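Local coordinates for hypothetical protein PH1566 (Pyrococcus horikoshii, PDB 2E3U) that probably binds RNA through two KH domains and, as an archaeal Dim2p, is regarded as a pre-ribosomal RNA processing factor, at residues Q34-I40 with G74-S80; R44-L48 with I100-P106. All blocks are in the same frame, centred on the assembly; numbering follows the deposited sequence.

The chain enters the first KH domain through strand 35-39, turns into helix 42-49, and then runs through helix 54-63 and strand 65-69 before strand 75-80 returns beside the first strand. Contact 1 closes this loop, making 75-80 the middle strand of a three-stranded antiparallel sheet. Helix 87-101 follows, and its C-terminal end meets helix 42-49 in contact 2, with the turn leading toward the second KH domain. The segments of the two contacts alternate along the chain, so the loops cross. Their centres are about 14 Å apart, and they meet in the core, where L48 packs against I40 and V76 and I40 lies against G101.

Contact 1: residues Q34-I40 with G74-S80; sequences QEEYVKI and GEVWITS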
loop_
_atom_site.group_PDB
_atom_site.type_symbol
_atom_site.label_atom_id
_atom_site.label_comp_id
_atom_site.label_asym_id
_atom_site.label_seq_id
_atom_site.Cartn_x
_atom_site.Cartn_y
_atom_site.Cartn_z
ATOM N N GLN A 34 5.362 0.537 -23.070
ATOM C CA GLN A 34 4.934 1.289 -21.882
ATOM C C GLN A 34 5.938 1.121 -20.757
ATOM O O GLN A 34 6.449 0.028 -20.537
ATOM C CB GLN A 34 3.574 0.800 -21.399
ATOM C CG GLN A 34 2.841 1.753 -20.516
ATOM C CD GLN A 34 1.486 1.189 -20.076
ATOM O OE1 GLN A 34 0.983 0.226 -20.661
ATOM N NE2 GLN A 34 0.909 1.772 -19.029
ATOM N N GLU A 35 6.203 2.223 -20.056
ATOM C CA GLU A 35 7.158 2.282 -18.975
ATOM C C GLU A 35 6.621 3.113 -17.819
ATOM O O GLU A 35 6.275 4.284 -17.997
ATOM C CB GLU A 35 8.470 2.906 -19.495
ATOM C CG GLU A 35 9.674 2.778 -18.568
ATOM C CD GLU A 35 10.852 3.644 -19.032
ATOM O OE1 GLU A 35 11.019 4.759 -18.478
ATOM O OE2 GLU A 35 11.597 3.226 -19.967
ATOM N N GLU A 36 6.584 2.524 -16.621
ATOM C CA GLU A 36 6.329 3.303 -15.399
ATOM C C GLU A 36 7.590 3.367 -14.559
ATOM O O GLU A 36 8.329 2.387 -14.416
ATOM C CB GLU A 36 5.179 2.722 -14.565
ATOM C CG GLU A 36 3.864 2.577 -15.308
ATOM C CD GLU A 36 3.235 3.919 -15.732
ATOM O OE1 GLU A 36 3.289 4.890 -14.919
ATOM O OE2 GLU A 36 2.685 3.983 -16.869
ATOM N N TYR A 37 7.848 4.533 -14.003
ATOM C CA TYR A 37 9.069 4.711 -13.224
ATOM C C TYR A 37 8.684 5.093 -11.815
ATOM O O TYR A 37 7.936 6.046 -11.632
ATOM C CB TYR A 37 9.938 5.811 -13.842
ATOM C CG TYR A 37 10.952 6.423 -12.903
ATOM C CD1 TYR A 37 10.600 7.473 -12.048
ATOM C CD2 TYR A 37 12.266 5.980 -12.893
ATOM C CE1 TYR A 37 11.536 8.065 -11.186
ATOM C CE2 TYR A 37 13.232 6.571 -12.054
ATOM C CZ TYR A 37 12.856 7.610 -11.203
ATOM O OH TYR A 37 13.784 8.176 -10.361
ATOM N N VAL A 38 9.203 4.381 -10.822
ATOM C CA VAL A 38 8.994 4.821 -9.420
ATOM C C VAL A 38 10.260 4.786 -8.573
ATOM O O VAL A 38 11.314 4.394 -9.037
ATOM C CB VAL A 38 7.827 4.039 -8.690
ATOM C CG1 VAL A 38 6.502 4.234 -9.410
ATOM C CG2 VAL A 38 8.146 2.564 -8.503
ATOM N N LYS A 39 10.145 5.184 -7.315
ATOM C CA LYS A 39 11.267 5.112 -6.397
ATOM C C LYS A 39 10.716 4.645 -5.071
ATOM O O LYS A 39 9.753 5.229 -4.580
ATOM C CB LYS A 39 11.909 6.509 -6.262
ATOM C CG LYS A 39 13.331 6.543 -5.706
ATOM C CD LYS A 39 14.156 7.609 -6.442
ATOM C CE LYS A 39 15.544 7.776 -5.835
ATOM N NZ LYS A 39 16.262 9.046 -6.254
ATOM N N ILE A 40 11.313 3.585 -4.513
ATOM C CA ILE A 40 10.942 3.035 -3.201
ATOM C C ILE A 40 12.137 3.218 -2.249
ATOM O O ILE A 40 13.251 3.429 -2.712
ATOM C CB ILE A 40 10.463 1.537 -3.285
ATOM C CG1 ILE A 40 11.637 0.561 -3.586
ATOM C CG2 ILE A 40 9.324 1.397 -4.310
ATOM C CD1 ILE A 40 11.273 -0.954 -3.302
ATOM N N GLY A 74 17.054 2.732 -5.273
ATOM C CA GLY A 74 15.652 2.386 -5.010
ATOM C C GLY A 74 14.777 2.711 -6.200
ATOM O O GLY A 74 13.582 2.623 -6.096
ATOM N N GLU A 75 15.388 3.072 -7.344
ATOM C CA GLU A 75 14.634 3.369 -8.538
ATOM C C GLU A 75 14.106 2.098 -9.190
ATOM O O GLU A 75 14.857 1.141 -9.353
ATOM C CB GLU A 75 15.509 4.146 -9.531
ATOM C CG GLU A 75 15.633 5.629 -9.182
ATOM C CD GLU A 75 16.651 6.336 -10.036
ATOM O OE1 GLU A 75 17.846 6.006 -9.919
ATOM O OE2 GLU A 75 16.267 7.226 -10.823
ATOM N N VAL A 76 12.824 2.091 -9.581
ATOM C CA VAL A 76 12.235 0.918 -10.236
ATOM C C VAL A 76 11.491 1.293 -11.502
ATOM O O VAL A 76 10.704 2.235 -11.510
ATOM C CB VAL A 76 11.282 0.100 -9.300
ATOM C CG1 VAL A 76 10.903 -1.267 -9.932
ATOM C CG2 VAL A 76 11.907 -0.098 -7.875
ATOM N N TRP A 77 11.771 0.535 -12.567
ATOM C CA TRP A 77 11.114 0.651 -13.859
ATOM C C TRP A 77 10.191 -0.553 -14.111
ATOM O O TRP A 77 10.624 -1.694 -14.062
ATOM C CB TRP A 77 12.171 0.752 -14.996
ATOM C CG TRP A 77 12.996 1.987 -14.946
ATOM C CD1 TRP A 77 12.784 3.123 -15.660
ATOM C CD2 TRP A 77 14.203 2.224 -14.164
ATOM N NE1 TRP A 77 13.737 4.053 -15.355
ATOM C CE2 TRP A 77 14.630 3.531 -14.457
ATOM C CE3 TRP A 77 14.953 1.452 -13.254
ATOM C CZ2 TRP A 77 15.777 4.118 -13.860
ATOM C CZ3 TRP A 77 16.104 2.024 -12.666
ATOM C CH2 TRP A 77 16.504 3.347 -12.978
ATOM N N ILE A 78 8.926 -0.288 -14.409
ATOM C CA ILE A 78 7.986 -1.315 -14.754
ATOM C C ILE A 78 7.678 -1.190 -16.229
ATOM O O ILE A 78 7.107 -0.198 -16.670
ATOM C CB ILE A 78 6.692 -1.271 -13.888
ATOM C CG1 ILE A 78 7.017 -1.360 -12.389
ATOM C CG2 ILE A 78 5.729 -2.412 -14.305
ATOM C CD1 ILE A 78 7.269 0.017 -11.658
ATOM N N THR A 79 8.073 -2.196 -16.999
ATOM C CA THR A 79 7.937 -2.126 -18.448
ATOM C C THR A 79 7.069 -3.254 -19.010
ATOM O O THR A 79 7.053 -4.379 -18.497
ATOM C CB THR A 79 9.315 -2.041 -19.186
ATOM O OG1 THR A 79 10.149 -3.112 -18.755
ATOM C CG2 THR A 79 10.052 -0.776 -18.856
ATOM N N SER A 80 6.328 -2.948 -20.072
ATOM C CA SER A 80 5.467 -3.964 -20.634
ATOM C C SER A 80 6.318 -4.866 -21.530
ATOM O O SER A 80 7.398 -4.477 -21.928
ATOM C CB SER A 80 4.312 -3.316 -21.402
ATOM O OG SER A 80 4.803 -2.670 -22.542
#
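Y37 lays the edge of its ring against a face of W77, an offset edge-to-face pair with the phenol and five-membered ring centroids 5.3 Å apart and the planes at 65°. Y37 OH donates a hydrogen bond to E75 OE2 at 2.7 Å, while the other carboxylate oxygen of E75 is held by T73. The aliphatic parts of K39 and E75 meet on this outer face. The opposite face is largely apolar: V38 CG2 lies 4.1 Å from both V76 CB and I78 CD1, facing helix 87-101; E36, also there, reaches R94 of that helix in a long, weak ion pair. Between the faces, E36 pairs with I78 and V38 with V76 through reciprocal backbone hydrogen bonds of 2.7-2.8 Å between N and O atoms. Single bonds extend the ladder, from S80 N to Q34 O (3.0 Å) and from I40 N to G74 O (2.9 Å). Further bonds from W77 and T79 to strand 65-69 complete the 1-3-2 antiparallel sheet characteristic of a type I KH domain.

Contact 2: residues R44-L48 with I100-P106; sequences RIAVL and IGRGFSP
Helix 42-49 presents R44, V47 and L48 to the C-terminal end of helix 87-101, with R44 CA 5.4 Å from G101 CA. R44 folds back with chi1, chi2 and chi3 all m and chi4 near 180°, which brings NE 2.7 Å from I100 O in a hydrogen bond; NH1 adds a weak one to the same oxygen at 3.1 Å. NH1 also comes within 2.9 Å of F104 O, and one guanidinium face covers G103. I100 O accepts G103 N too (3.0 Å), because a Schellman motif ends the helix, with G103 at C-prime (phi/psi 100/-4). One turn on, V47 (chi1 p) places CG1 3.7 Å from I100 CG2 and CG2 3.7 Å from P106 CD. L48, chi1 t and chi2 p, sets CD1 4.0 Å from I100 CD1, with I100 in the m, t rotamer. F104 points away, against the second domain's sheet, and S105 is the N-cap of helix 106-109. The arrangement is a Schellman motif whose I100 carbonyl also accepts R44, at the junction of tandem KH domains.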
loop_
_atom_site.group_PDB
_atom_site.type_symbol
_atom_site.label_atom_id
_atom_site.label_comp_id
_atom_site.label_asym_id
_atom_site.label_seq_id
_atom_site.Cartn_x
_atom_site.Cartn_y
_atom_site.Cartn_z
ATOM N N ARG A 44 13.398 -0.961 1.490
ATOM C CA ARG A 44 12.415 -1.926 0.973
ATOM C C ARG A 44 12.854 -2.785 -0.206
ATOM O O ARG A 44 12.171 -3.763 -0.565
ATOM C CB ARG A 44 11.080 -1.228 0.688
ATOM C CG ARG A 44 10.480 -0.604 1.936
ATOM C CD ARG A 44 10.153 -1.647 2.979
ATOM N NE ARG A 44 9.029 -2.483 2.538
ATOM C CZ ARG A 44 8.536 -3.504 3.237
ATOM N NH1 ARG A 44 7.511 -4.193 2.768
ATOM N NH2 ARG A 44 9.043 -3.812 4.433
ATOM N N ILE A 45 13.988 -2.438 -0.797
ATOM C CA ILE A 45 14.433 -3.035 -2.061
ATOM C C ILE A 45 14.600 -4.549 -1.904
ATOM O O ILE A 45 14.121 -5.341 -2.758
ATOM C CB ILE A 45 15.749 -2.373 -2.531
ATOM C CG1 ILE A 45 15.459 -0.991 -3.129
ATOM C CG2 ILE A 45 16.553 -3.296 -3.525
ATOM C CD1 ILE A 45 16.761 -0.155 -3.391
ATOM N N ALA A 46 15.271 -4.928 -0.807
ATOM C CA ALA A 46 15.510 -6.318 -0.470
ATOM C C ALA A 46 14.200 -7.130 -0.387
ATOM O O ALA A 46 14.165 -8.277 -0.824
ATOM C CB ALA A 46 16.371 -6.445 0.847
ATOM N N VAL A 47 13.125 -6.528 0.136
ATOM C CA VAL A 47 11.808 -7.199 0.143
ATOM C C VAL A 47 11.132 -7.270 -1.241
ATOM O O VAL A 47 10.475 -8.284 -1.575
ATOM C CB VAL A 47 10.849 -6.680 1.281
ATOM C CG1 VAL A 47 10.529 -5.257 1.105
ATOM C CG2 VAL A 47 9.553 -7.448 1.304
ATOM N N LEU A 48 11.304 -6.225 -2.050
ATOM C CA LEU A 48 10.824 -6.253 -3.434
ATOM C C LEU A 48 11.519 -7.370 -4.252
ATOM O O LEU A 48 10.851 -8.077 -4.986
ATOM C CB LEU A 48 10.977 -4.882 -4.120
ATOM C CG LEU A 48 10.636 -4.763 -5.625
ATOM C CD1 LEU A 48 9.157 -4.961 -5.844
ATOM C CD2 LEU A 48 11.039 -3.423 -6.190
ATOM N N ILE A 100 4.568 -2.389 -1.688
ATOM C CA ILE A 100 5.735 -2.966 -1.006
ATOM C C ILE A 100 6.679 -1.862 -0.453
ATOM O O ILE A 100 7.101 -1.900 0.692
ATOM C CB ILE A 100 6.503 -3.946 -1.952
ATOM C CG1 ILE A 100 5.568 -5.099 -2.358
ATOM C CG2 ILE A 100 7.814 -4.499 -1.266
ATOM C CD1 ILE A 100 6.138 -5.994 -3.496
ATOM N N GLY A 101 6.992 -0.879 -1.273
ATOM C CA GLY A 101 7.796 0.232 -0.850
ATOM C C GLY A 101 7.244 0.995 0.317
ATOM O O GLY A 101 8.028 1.504 1.131
ATOM N N ARG A 102 5.915 1.085 0.415
ATOM C CA ARG A 102 5.258 1.772 1.530
ATOM C C ARG A 102 4.900 0.843 2.714
ATOM O O ARG A 102 3.977 1.110 3.517
ATOM C CB ARG A 102 4.020 2.510 1.004
ATOM C CG ARG A 102 4.352 3.700 0.123
ATOM C CD ARG A 102 4.905 4.842 0.984
ATOM N NE ARG A 102 6.354 4.887 1.060
ATOM C CZ ARG A 102 7.049 5.336 2.106
ATOM N NH1 ARG A 102 6.445 5.737 3.227
ATOM N NH2 ARG A 102 8.371 5.352 2.044
ATOM N N GLY A 103 5.579 -0.290 2.773
ATOM C CA GLY A 103 5.475 -1.138 3.941
ATOM C C GLY A 103 4.563 -2.344 3.895
ATOM O O GLY A 103 4.552 -3.092 4.867
ATOM N N PHE A 104 3.808 -2.557 2.805
ATOM C CA PHE A 104 3.044 -3.816 2.660
ATOM C C PHE A 104 3.999 -4.982 2.372
ATOM O O PHE A 104 4.941 -4.827 1.585
ATOM C CB PHE A 104 1.986 -3.730 1.522
ATOM C CG PHE A 104 0.726 -2.964 1.896
ATOM C CD1 PHE A 104 0.472 -1.703 1.356
ATOM C CD2 PHE A 104 -0.201 -3.502 2.777
ATOM C CE1 PHE A 104 -0.701 -0.992 1.662
ATOM C CE2 PHE A 104 -1.351 -2.803 3.130
ATOM C CZ PHE A 104 -1.611 -1.532 2.571
ATOM N N SER A 105 3.754 -6.150 2.965
ATOM C CA SER A 105 4.428 -7.367 2.510
ATOM C C SER A 105 3.999 -7.601 1.088
ATOM O O SER A 105 2.951 -7.074 0.675
ATOM C CB SER A 105 4.070 -8.598 3.368
ATOM O OG SER A 105 2.764 -9.096 3.038
ATOM N N PRO A 106 4.800 -8.365 0.308
ATOM C CA PRO A 106 4.424 -8.767 -1.046
ATOM C C PRO A 106 3.101 -9.530 -1.156
ATOM O O PRO A 106 2.310 -9.247 -2.088
ATOM C CB PRO A 106 5.594 -9.639 -1.473
ATOM C CG PRO A 106 6.769 -9.025 -0.720
ATOM C CD PRO A 106 6.172 -8.815 0.632
#